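Local coordinates for periplasmic oligopeptide-binding protein (PDB 3ZS6), which probably binds oligopeptides in the periplasm and hands them to an ABC transporter, as OppA proteins of solute-binding protein family 5 do, at residues 170-175 with 181-186; 160-163 with 168-171; 156-161 with 174-179. One frame throughout, in Å; residues are numbered along the deposited sequence. Where two conformers were deposited one is given.

Contact 1: residues 170-175 with 181-186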
ATOM      1  N   THR A 170      20.438  -8.852   0.482  1.00 22.17           N
ATOM      2  CA  THR A 170      19.153  -9.548   0.344  1.00 19.97           C
ATOM      3  C   THR A 170      19.195 -10.765  -0.583  1.00 19.86           C
ATOM      4  O   THR A 170      18.185 -11.448  -0.752  1.00 16.73           O
ATOM      5  CB  THR A 170      18.014  -8.611  -0.130  1.00 19.75           C
ATOM      6  OG1 THR A 170      18.373  -7.997  -1.373  1.00 16.20           O
ATOM      7  CG2 THR A 170      17.725  -7.524   0.917  1.00 12.69           C
ATOM      8  N   ARG A 171      20.347 -11.033  -1.191  1.00 19.82           N
ATOM      9  CA  ARG A 171      20.489 -12.259  -1.976  1.00 22.50           C
ATOM     10  C   ARG A 171      20.348 -13.473  -1.058  1.00 18.85           C
ATOM     11  O   ARG A 171      20.795 -13.447   0.086  1.00 24.08           O
ATOM     12  CB  ARG A 171      21.821 -12.295  -2.723  1.00 26.18           C
ATOM     13  CG  ARG A 171      21.972 -11.221  -3.792  1.00 34.83           C
ATOM     14  CD  ARG A 171      23.308 -11.351  -4.515  1.00 46.10           C
ATOM     15  NE  ARG A 171      23.745 -10.085  -5.100  1.00 62.16           N
ATOM     16  CZ  ARG A 171      23.518  -9.714  -6.359  1.00 72.69           C
ATOM     17  NH1 ARG A 171      22.854 -10.515  -7.185  1.00 75.02           N
ATOM     18  NH2 ARG A 171      23.960  -8.540  -6.793  1.00 74.83           N
ATOM     19  N   PRO A 172      19.709 -14.537  -1.558  1.00 16.63           N
ATOM     20  CA  PRO A 172      19.436 -15.744  -0.766  1.00 16.94           C
ATOM     21  C   PRO A 172      20.658 -16.245   0.013  1.00 24.54           C
ATOM     22  O   PRO A 172      20.521 -16.732   1.137  1.00 25.12           O
ATOM     23  CB  PRO A 172      19.020 -16.761  -1.829  1.00 21.11           C
ATOM     24  CG  PRO A 172      18.370 -15.920  -2.896  1.00 24.27           C
ATOM     25  CD  PRO A 172      19.134 -14.618  -2.916  1.00 19.80           C
ATOM     26  N   LYS A 173      21.841 -16.101  -0.568  1.00 24.65           N
ATOM     27  CA  LYS A 173      23.046 -16.649   0.043  1.00 35.66           C
ATOM     28  C   LYS A 173      23.634 -15.744   1.129  1.00 33.15           C
ATOM     29  O   LYS A 173      24.491 -16.169   1.904  1.00 29.76           O
ATOM     30  CB  LYS A 173      24.090 -16.958  -1.032  1.00 42.44           C
ATOM     31  CG  LYS A 173      23.606 -17.977  -2.059  1.00 53.19           C
ATOM     32  CD  LYS A 173      24.716 -18.383  -3.013  1.00 62.58           C
ATOM     33  CE  LYS A 173      24.259 -19.477  -3.971  1.00 64.19           C
ATOM     34  NZ  LYS A 173      25.389 -19.988  -4.805  1.00 64.65           N
ATOM     35  N   ASN A 174      23.161 -14.504   1.192  1.00 29.23           N
ATOM     36  CA  ASN A 174      23.698 -13.525   2.132  1.00 26.45           C
ATOM     37  C   ASN A 174      22.694 -13.110   3.202  1.00 26.37           C
ATOM     38  O   ASN A 174      23.074 -12.755   4.319  1.00 26.47           O
ATOM     39  CB  ASN A 174      24.161 -12.275   1.375  1.00 23.25           C
ATOM     40  CG  ASN A 174      25.216 -12.582   0.331  1.00 30.68           C
ATOM     41  OD1 ASN A 174      25.981 -13.540   0.465  1.00 28.96           O
ATOM     42  ND2 ASN A 174      25.267 -11.765  -0.717  1.00 26.39           N
ATOM     43  N   ILE A 175      21.413 -13.153   2.850  1.00 19.29           N
ATOM     44  CA  ILE A 175      20.374 -12.520   3.653  1.00 20.17           C
ATOM     45  C   ILE A 175      20.266 -13.063   5.074  1.00 20.73           C
ATOM     46  O   ILE A 175      20.391 -14.266   5.318  1.00 17.57           O
ATOM     47  CB  ILE A 175      18.986 -12.606   2.965  1.00 24.79           C
ATOM     48  CG1 ILE A 175      17.983 -11.672   3.648  1.00 20.27           C
ATOM     49  CG2 ILE A 175      18.474 -14.039   2.968  1.00 26.48           C
ATOM     50  CD1 ILE A 175      16.593 -11.681   2.998  1.00 19.62           C
ATOM     51  N   TYR A 181       9.918 -17.354   8.095  1.00 15.27           N
ATOM     52  CA  TYR A 181      10.491 -18.018   6.921  1.00 14.67           C
ATOM     53  C   TYR A 181      11.858 -17.448   6.541  1.00 17.18           C
ATOM     54  O   TYR A 181      12.156 -16.289   6.818  1.00 13.61           O
ATOM     55  CB  TYR A 181       9.523 -17.940   5.719  1.00 14.70           C
ATOM     56  CG  TYR A 181       8.212 -18.619   6.018  1.00 13.45           C
ATOM     57  CD1 TYR A 181       8.043 -19.981   5.779  1.00 12.46           C
ATOM     58  CD2 TYR A 181       7.155 -17.911   6.594  1.00 14.15           C
ATOM     59  CE1 TYR A 181       6.851 -20.618   6.086  1.00 12.50           C
ATOM     60  CE2 TYR A 181       5.958 -18.535   6.897  1.00 14.16           C
ATOM     61  CZ  TYR A 181       5.815 -19.890   6.645  1.00 15.39           C
ATOM     62  OH  TYR A 181       4.628 -20.513   6.951  1.00 15.00           O
ATOM     63  N   THR A 182      12.692 -18.283   5.928  1.00 15.73           N
ATOM     64  CA  THR A 182      13.966 -17.832   5.397  1.00 19.41           C
ATOM     65  C   THR A 182      13.963 -18.024   3.887  1.00 22.57           C
ATOM     66  O   THR A 182      13.398 -18.997   3.375  1.00 22.58           O
ATOM     67  CB  THR A 182      15.163 -18.616   5.983  1.00 22.53           C
ATOM     68  OG1 THR A 182      15.090 -19.984   5.566  1.00 20.87           O
ATOM     69  CG2 THR A 182      15.166 -18.548   7.505  1.00 26.07           C
ATOM     70  N   LEU A 183      14.620 -17.106   3.187  1.00 12.58           N
ATOM     71  CA  LEU A 183      14.621 -17.094   1.734  1.00 13.86           C
ATOM     72  C   LEU A 183      15.511 -18.192   1.173  1.00 17.58           C
ATOM     73  O   LEU A 183      16.698 -18.256   1.493  1.00 20.35           O
ATOM     74  CB  LEU A 183      15.105 -15.729   1.237  1.00 17.29           C
ATOM     75  CG  LEU A 183      15.065 -15.484  -0.271  1.00 19.71           C
ATOM     76  CD1 LEU A 183      13.624 -15.475  -0.752  1.00 15.88           C
ATOM     77  CD2 LEU A 183      15.763 -14.170  -0.605  1.00 18.86           C
ATOM     78  N   VAL A 184      14.947 -19.042   0.317  1.00 16.19           N
ATOM     79  CA  VAL A 184      15.721 -20.117  -0.312  1.00 18.78           C
ATOM     80  C   VAL A 184      16.102 -19.800  -1.758  1.00 23.65           C
ATOM     81  O   VAL A 184      17.216 -20.102  -2.199  1.00 20.94           O
ATOM     82  CB  VAL A 184      14.953 -21.458  -0.297  1.00 27.71           C
ATOM     83  CG1 VAL A 184      15.814 -22.565  -0.886  1.00 32.34           C
ATOM     84  CG2 VAL A 184      14.518 -21.811   1.113  1.00 26.89           C
ATOM     85  N   ASP A 185      15.177 -19.204  -2.504  1.00 22.64           N
ATOM     86  CA  ASP A 185      15.431 -18.915  -3.915  1.00 22.90           C
ATOM     87  C   ASP A 185      14.730 -17.625  -4.331  1.00 22.48           C
ATOM     88  O   ASP A 185      13.607 -17.344  -3.898  1.00 16.80           O
ATOM     89  CB  ASP A 185      14.967 -20.087  -4.791  1.00 22.39           C
ATOM     90  CG  ASP A 185      15.447 -19.975  -6.237  1.00 31.91           C
ATOM     91  OD1 ASP A 185      16.553 -19.434  -6.470  1.00 27.67           O
ATOM     92  OD2 ASP A 185      14.713 -20.437  -7.141  1.00 29.02           O
ATOM     93  N   TRP A 186      15.411 -16.839  -5.157  1.00 16.18           N
ATOM     94  CA  TRP A 186      14.838 -15.623  -5.705  1.00 17.96           C
ATOM     95  C   TRP A 186      15.262 -15.494  -7.162  1.00 18.70           C
ATOM     96  O   TRP A 186      16.383 -15.073  -7.450  1.00 18.25           O
ATOM     97  CB  TRP A 186      15.309 -14.400  -4.912  1.00 15.54           C
ATOM     98  CG  TRP A 186      14.707 -13.095  -5.373  1.00 20.52           C
ATOM     99  CD1 TRP A 186      13.799 -12.916  -6.384  1.00 16.98           C
ATOM    100  CD2 TRP A 186      14.979 -11.785  -4.844  1.00 20.00           C
ATOM    101  NE1 TRP A 186      13.485 -11.580  -6.510  1.00 18.54           N
ATOM    102  CE2 TRP A 186      14.190 -10.866  -5.573  1.00 22.25           C
ATOM    103  CE3 TRP A 186      15.804 -11.303  -3.820  1.00 19.60           C
ATOM    104  CZ2 TRP A 186      14.209  -9.492  -5.314  1.00 17.58           C
ATOM    105  CZ3 TRP A 186      15.813  -9.937  -3.556  1.00 16.62           C
ATOM    106  CH2 TRP A 186      15.017  -9.048  -4.304  1.00 14.67           C
TER
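Pro172 lays its ring against residues 183-186 of strand 181-187, touching the Leu183 side chain and the backbone that leads into Trp186. CG of the ring does most of the touching: it sits 3.9 Å from Leu183 CD2. The same Pro172 CG is 3.8 Å from Trp186 N, with Trp186 CB close by. Its neighbour in the ring, Pro172 CB, reaches the carbonyl of Val184, at 3.8 Å from Val184 O.

Leu183 is the buried partner. Its CG stands anti to the backbone N (chi1 -175°), which sends the isobutyl group out from the strand so that CD2 touches both the proline ring and the backbone of Thr170, 3.6 Å from Thr170 O. Nearer the backbone, Leu183 CB meets Ile175 CG2 at 4.1 Å, the two side chains running roughly at right angles.

Trp186 presents the edge of its six-membered ring to Thr170. The carbonyl oxygen Thr170 O lies in the indole plane, 3.9 Å from Trp186 CE3, and the hydroxyl Thr170 OG1 also comes up near that plane, 3.9 Å from Trp186 CZ3. At the far edge, the indole NE1 hydrogen-bonds Glu14.

The loop holds its own shape here, since Arg171 O accepts from both Asn174 N and Ile175 N. Strand 181-187 is an outermost strand of a four-stranded mixed sheet, paired with strand 191-196, where Val184 and Asp185 form a classic beta bulge opposite Val193. Leu183 and Trp186 also touch Ile192 of that neighbouring strand, and Leu183 reaches Leu35 of helix 26-35.

Contact 2: residues 160-163 with 168-171; sequences DAVA and AWTR
Val162 drops one methyl onto the indole of Trp169, and this CH-pi contact is the tight part of the interface. Val162 CG2 lies 3.7 Å from the centroid of the five-membered ring and only 6° off its normal, so the methyl comes almost straight down on the pyrrole part of the indole. Its nearest ring atoms include Trp169 CE2, at 3.8 Å. The valine torsion explains the choice of branch: CG1 is anti to the backbone N (chi1 175°), while CG2 stands beside that nitrogen and faces the ring.

The opposite face of the indole is covered from within its own segment. Thr170 CG2 sits 3.6 Å above the plane, over the ring centre, so the tryptophan is held between a valine methyl and a threonine methyl. Nearer the backbone, Trp169 CB lies 3.7 Å from Ala161 O, bringing the base of the side chain against the helix. The polar edge is also satisfied, because Trp169 NE1 hydrogen-bonds Asp19.

Packing gives way quickly beyond this pair. Asp160 and Ala163 belong to exposed parts of the helix that do not meet 168-171, and Arg171, also exposed, extends from the other end of the turn. That turn is type I, from Ala168 to Arg171, closed by Arg171 N to Ala168 O at 3.2 Å; it carries the chain away from the helix once Trp169 has been placed.

Trp169 is thus one of the points at which the loop after helix 159-165 folds back on it. Helix 82-93 adds Tyr87 against Val162 and Arg91 against Trp169, while Pro20 and Phe36 bring neighbouring loops to the same indole.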
ATOM      1  N   ASP A 160      25.252  -6.109  10.818  1.00 23.36           N
ATOM      2  CA  ASP A 160      26.426  -6.830  10.350  1.00 23.26           C
ATOM      3  C   ASP A 160      26.237  -7.327   8.920  1.00 30.43           C
ATOM      4  O   ASP A 160      27.147  -7.229   8.090  1.00 26.59           O
ATOM      5  CB  ASP A 160      26.746  -8.008  11.273  1.00 23.17           C
ATOM      6  CG  ASP A 160      27.324  -7.565  12.610  1.00 30.52           C
ATOM      7  OD1 ASP A 160      27.778  -6.402  12.714  1.00 34.98           O
ATOM      8  OD2 ASP A 160      27.332  -8.386  13.552  1.00 31.41           O
ATOM      9  N   ALA A 161      25.053  -7.862   8.634  1.00 27.65           N
ATOM     10  CA  ALA A 161      24.776  -8.410   7.313  1.00 28.09           C
ATOM     11  C   ALA A 161      24.832  -7.322   6.245  1.00 28.37           C
ATOM     12  O   ALA A 161      25.405  -7.520   5.169  1.00 26.18           O
ATOM     13  CB  ALA A 161      23.429  -9.110   7.300  1.00 26.61           C
ATOM     14  N   VAL A 162      24.240  -6.171   6.546  1.00 25.87           N
ATOM     15  CA  VAL A 162      24.252  -5.049   5.619  1.00 23.07           C
ATOM     16  C   VAL A 162      25.671  -4.531   5.440  1.00 26.47           C
ATOM     17  O   VAL A 162      26.083  -4.169   4.338  1.00 29.66           O
ATOM     18  CB  VAL A 162      23.342  -3.911   6.112  1.00 23.32           C
ATOM     19  CG1 VAL A 162      23.458  -2.694   5.200  1.00 22.61           C
ATOM     20  CG2 VAL A 162      21.903  -4.396   6.176  1.00 22.47           C
ATOM     21  N   ALA A 163      26.422  -4.512   6.534  1.00 33.15           N
ATOM     22  CA  ALA A 163      27.788  -4.014   6.509  1.00 41.22           C
ATOM     23  C   ALA A 163      28.661  -4.922   5.658  1.00 42.99           C
ATOM     24  O   ALA A 163      29.458  -4.450   4.844  1.00 41.40           O
ATOM     25  CB  ALA A 163      28.346  -3.905   7.931  1.00 40.87           C
ATOM     26  N   ALA A 168      24.085  -6.470  -1.941  1.00 29.07           N
ATOM     27  CA  ALA A 168      23.819  -7.887  -2.176  1.00 25.63           C
ATOM     28  C   ALA A 168      23.340  -8.600  -0.916  1.00 24.37           C
ATOM     29  O   ALA A 168      23.278  -9.837  -0.876  1.00 24.03           O
ATOM     30  CB  ALA A 168      25.066  -8.578  -2.725  1.00 28.47           C
ATOM     31  N   TRP A 169      22.994  -7.836   0.116  1.00 23.34           N
ATOM     32  CA  TRP A 169      22.668  -8.468   1.392  1.00 21.53           C
ATOM     33  C   TRP A 169      21.357  -9.254   1.357  1.00 18.06           C
ATOM     34  O   TRP A 169      21.202 -10.240   2.082  1.00 20.94           O
ATOM     35  CB  TRP A 169      22.751  -7.478   2.566  1.00 24.45           C
ATOM     36  CG  TRP A 169      21.560  -6.575   2.782  1.00 24.30           C
ATOM     37  CD1 TRP A 169      21.409  -5.282   2.348  1.00 17.92           C
ATOM     38  CD2 TRP A 169      20.385  -6.882   3.537  1.00 17.72           C
ATOM     39  NE1 TRP A 169      20.204  -4.777   2.778  1.00 15.42           N
ATOM     40  CE2 TRP A 169      19.554  -5.741   3.505  1.00 21.03           C
ATOM     41  CE3 TRP A 169      19.949  -8.014   4.233  1.00 14.45           C
ATOM     42  CZ2 TRP A 169      18.308  -5.703   4.139  1.00 14.96           C
ATOM     43  CZ3 TRP A 169      18.711  -7.973   4.868  1.00 18.93           C
ATOM     44  CH2 TRP A 169      17.909  -6.824   4.816  1.00 14.85           C
ATOM     45  N   THR A 170      20.438  -8.852   0.482  1.00 22.17           N
ATOM     46  CA  THR A 170      19.153  -9.548   0.344  1.00 19.97           C
ATOM     47  C   THR A 170      19.195 -10.765  -0.583  1.00 19.86           C
ATOM     48  O   THR A 170      18.185 -11.448  -0.752  1.00 16.73           O
ATOM     49  CB  THR A 170      18.014  -8.611  -0.130  1.00 19.75           C
ATOM     50  OG1 THR A 170      18.373  -7.997  -1.373  1.00 16.20           O
ATOM     51  CG2 THR A 170      17.725  -7.524   0.917  1.00 12.69           C
ATOM     52  N   ARG A 171      20.347 -11.033  -1.191  1.00 19.82           N
ATOM     53  CA  ARG A 171      20.489 -12.259  -1.976  1.00 22.50           C
ATOM     54  C   ARG A 171      20.348 -13.473  -1.058  1.00 18.85           C
ATOM     55  O   ARG A 171      20.795 -13.447   0.086  1.00 24.08           O
ATOM     56  CB  ARG A 171      21.821 -12.295  -2.723  1.00 26.18           C
ATOM     57  CG  ARG A 171      21.972 -11.221  -3.792  1.00 34.83           C
ATOM     58  CD  ARG A 171      23.308 -11.351  -4.515  1.00 46.10           C
ATOM     59  NE  ARG A 171      23.745 -10.085  -5.100  1.00 62.16           N
ATOM     60  CZ  ARG A 171      23.518  -9.714  -6.359  1.00 72.69           C
ATOM     61  NH1 ARG A 171      22.854 -10.515  -7.185  1.00 75.02           N
ATOM     62  NH2 ARG A 171      23.960  -8.540  -6.793  1.00 74.83           N
TER

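Contact 3: residues 156-161 with 174-179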
ATOM      1  N   PRO A 156      13.063  -5.012  11.755  1.00 13.28           N
ATOM      2  CA  PRO A 156      14.476  -4.786  12.073  1.00 13.91           C
ATOM      3  C   PRO A 156      15.367  -5.275  10.946  1.00 15.24           C
ATOM      4  O   PRO A 156      14.943  -6.091  10.125  1.00 12.17           O
ATOM      5  CB  PRO A 156      14.694  -5.626  13.337  1.00 18.72           C
ATOM      6  CG  PRO A 156      13.688  -6.737  13.227  1.00 17.84           C
ATOM      7  CD  PRO A 156      12.492  -6.155  12.495  1.00 13.42           C
ATOM      8  N   VAL A 157      16.582  -4.741  10.905  1.00 15.93           N
ATOM      9  CA  VAL A 157      17.591  -5.142   9.937  0.68 14.54           C
ATOM     10  C   VAL A 157      18.902  -5.467  10.646  1.00 19.98           C
ATOM     11  O   VAL A 157      19.252  -4.817  11.628  1.00 20.40           O
ATOM     12  CB  VAL A 157      17.842  -4.026   8.915  0.68 15.40           C
ATOM     13  CG1 VAL A 157      18.970  -4.409   7.981  0.68 16.07           C
ATOM     14  CG2 VAL A 157      16.562  -3.739   8.139  0.68 15.75           C
ATOM     15  N   ASN A 158      19.619  -6.465  10.143  1.00 16.37           N
ATOM     16  CA  ASN A 158      20.857  -6.928  10.759  1.00 20.84           C
ATOM     17  C   ASN A 158      22.063  -6.125  10.283  1.00 23.27           C
ATOM     18  O   ASN A 158      22.552  -6.314   9.168  1.00 22.36           O
ATOM     19  CB  ASN A 158      21.046  -8.427  10.475  1.00 19.89           C
ATOM     20  CG  ASN A 158      22.256  -9.018  11.190  1.00 26.02           C
ATOM     21  OD1 ASN A 158      23.397  -8.795  10.789  1.00 25.83           O
ATOM     22  ND2 ASN A 158      22.004  -9.798  12.235  1.00 22.56           N
ATOM     23  N   LYS A 159      22.531  -5.224  11.140  1.00 25.66           N
ATOM     24  CA  LYS A 159      23.614  -4.303  10.795  1.00 28.91           C
ATOM     25  C   LYS A 159      24.836  -5.011  10.197  1.00 26.56           C
ATOM     26  O   LYS A 159      25.394  -4.568   9.193  1.00 27.70           O
ATOM     27  CB  LYS A 159      24.017  -3.497  12.037  1.00 33.63           C
ATOM     28  CG  LYS A 159      25.303  -2.698  11.899  1.00 44.80           C
ATOM     29  CD  LYS A 159      25.817  -2.261  13.270  1.00 51.00           C
ATOM     30  CE  LYS A 159      27.214  -1.670  13.181  1.00 60.40           C
ATOM     31  NZ  LYS A 159      27.845  -1.510  14.526  1.00 64.63           N
ATOM     32  N   ASP A 160      25.252  -6.109  10.818  1.00 23.36           N
ATOM     33  CA  ASP A 160      26.426  -6.830  10.350  1.00 23.26           C
ATOM     34  C   ASP A 160      26.237  -7.327   8.920  1.00 30.43           C
ATOM     35  O   ASP A 160      27.147  -7.229   8.090  1.00 26.59           O
ATOM     36  CB  ASP A 160      26.746  -8.008  11.273  1.00 23.17           C
ATOM     37  CG  ASP A 160      27.324  -7.565  12.610  1.00 30.52           C
ATOM     38  OD1 ASP A 160      27.778  -6.402  12.714  1.00 34.98           O
ATOM     39  OD2 ASP A 160      27.332  -8.386  13.552  1.00 31.41           O
ATOM     40  N   ALA A 161      25.053  -7.862   8.634  1.00 27.65           N
ATOM     41  CA  ALA A 161      24.776  -8.410   7.313  1.00 28.09           C
ATOM     42  C   ALA A 161      24.832  -7.322   6.245  1.00 28.37           C
ATOM     43  O   ALA A 161      25.405  -7.520   5.169  1.00 26.18           O
ATOM     44  CB  ALA A 161      23.429  -9.110   7.300  1.00 26.61           C
ATOM     45  N   ASN A 174      23.161 -14.504   1.192  1.00 29.23           N
ATOM     46  CA  ASN A 174      23.698 -13.525   2.132  1.00 26.45           C
ATOM     47  C   ASN A 174      22.694 -13.110   3.202  1.00 26.37           C
ATOM     48  O   ASN A 174      23.074 -12.755   4.319  1.00 26.47           O
ATOM     49  CB  ASN A 174      24.161 -12.275   1.375  1.00 23.25           C
ATOM     50  CG  ASN A 174      25.216 -12.582   0.331  1.00 30.68           C
ATOM     51  OD1 ASN A 174      25.981 -13.540   0.465  1.00 28.96           O
ATOM     52  ND2 ASN A 174      25.267 -11.765  -0.717  1.00 26.39           N
ATOM     53  N   ILE A 175      21.413 -13.153   2.850  1.00 19.29           N
ATOM     54  CA  ILE A 175      20.374 -12.520   3.653  1.00 20.17           C
ATOM     55  C   ILE A 175      20.266 -13.063   5.074  1.00 20.73           C
ATOM     56  O   ILE A 175      20.391 -14.266   5.318  1.00 17.57           O
ATOM     57  CB  ILE A 175      18.986 -12.606   2.965  1.00 24.79           C
ATOM     58  CG1 ILE A 175      17.983 -11.672   3.648  1.00 20.27           C
ATOM     59  CG2 ILE A 175      18.474 -14.039   2.968  1.00 26.48           C
ATOM     60  CD1 ILE A 175      16.593 -11.681   2.998  1.00 19.62           C
ATOM     61  N   VAL A 176      20.037 -12.150   6.009  1.00 22.41           N
ATOM     62  CA  VAL A 176      19.768 -12.499   7.397  1.00 18.14           C
ATOM     63  C   VAL A 176      18.465 -11.816   7.763  1.00 18.53           C
ATOM     64  O   VAL A 176      18.328 -10.607   7.587  1.00 15.56           O
ATOM     65  CB  VAL A 176      20.883 -12.002   8.322  1.00 20.57           C
ATOM     66  CG1 VAL A 176      20.528 -12.270   9.781  1.00 23.20           C
ATOM     67  CG2 VAL A 176      22.217 -12.661   7.953  1.00 23.29           C
ATOM     68  N   SER A 177      17.498 -12.591   8.238  1.00 20.37           N
ATOM     69  CA  SER A 177      16.171 -12.058   8.526  1.00 18.53           C
ATOM     70  C   SER A 177      15.582 -12.781   9.733  1.00 17.52           C
ATOM     71  O   SER A 177      16.106 -13.808  10.155  1.00 22.64           O
ATOM     72  CB  SER A 177      15.252 -12.192   7.304  1.00 15.40           C
ATOM     73  OG  SER A 177      14.918 -13.546   7.051  1.00 17.77           O
ATOM     74  N   ASN A 178      14.502 -12.251  10.295  1.00 17.80           N
ATOM     75  CA  ASN A 178      14.035 -12.755  11.586  1.00 19.05           C
ATOM     76  C   ASN A 178      12.591 -13.251  11.618  1.00 14.54           C
ATOM     77  O   ASN A 178      12.059 -13.538  12.698  1.00 16.46           O
ATOM     78  CB  ASN A 178      14.214 -11.684  12.659  1.00 16.80           C
ATOM     79  CG  ASN A 178      13.204 -10.572  12.526  1.00 19.06           C
ATOM     80  OD1 ASN A 178      12.924 -10.104  11.420  1.00 15.86           O
ATOM     81  ND2 ASN A 178      12.628 -10.156  13.651  1.00 16.41           N
ATOM     82  N   GLY A 179      11.958 -13.345  10.451  1.00 10.43           N
ATOM     83  CA  GLY A 179      10.570 -13.778  10.381  1.00 11.56           C
ATOM     84  C   GLY A 179      10.406 -15.286  10.458  1.00  9.81           C
ATOM     85  O   GLY A 179      11.373 -16.004  10.701  1.00 16.11           O
TER
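Val176 puts its two methyls on different residues at the start of helix 159-165. CG1, anti to the backbone N (chi1 175°), lies against Asn158, 3.9 Å from Asn158 CB and 3.8 Å from Asn158 ND2. CG2 turns instead to Ala161, 3.8 Å from Ala161 CB. The valine therefore spans the first turn of the helix, and its side chain runs at a slant to that of Asn158.

The asparagine amide has two jobs. While its nitrogen end and CB pack on the valine, Asn158 OD1 accepts from Ala161 N at 2.9 Å, with an N-H...O angle of 151° and the donor in the carbonyl plane. This is a capping bond from the N-cap residue, and it helps to hold the amide's rotation.

At the other end, the side chains of Pro156 and Asn178 meet at about a right angle. The ring atom Pro156 CG approaches the amide group, 3.6 Å from Asn178 ND2 and 3.9 Å from Asn178 OD1. That oxygen is itself occupied, accepting from the backbone N of Glu37. Trp74 helps to cover both Asn158 and Val176.

Across the interface the touches are all van der Waals, although two of the side chains are amides. Their polar bonds go to a helix end and to another loop, which lets buried asparagines share an otherwise apolar interface.

How the contacts relate
All three contacts belong to one run of chain, from Pro156 through helix 159-165 and the long loop after it to strand 181-187. Contact 3 begins first and encloses contact 2 in sequence; contact 1 continues from the loop to the strand. The centres of contacts 2 and 3 are about 7 Å apart, and each lies about 10 Å from that of contact 1. Contacts 2 and 3 share the helix, while contact 1 shares loop residues with both. A probable hydrogen bond from Asn174 ND2 to Ala168 O ties successive parts of the loop together. The loop thus connects the helix to an outermost strand of the four-stranded sheet.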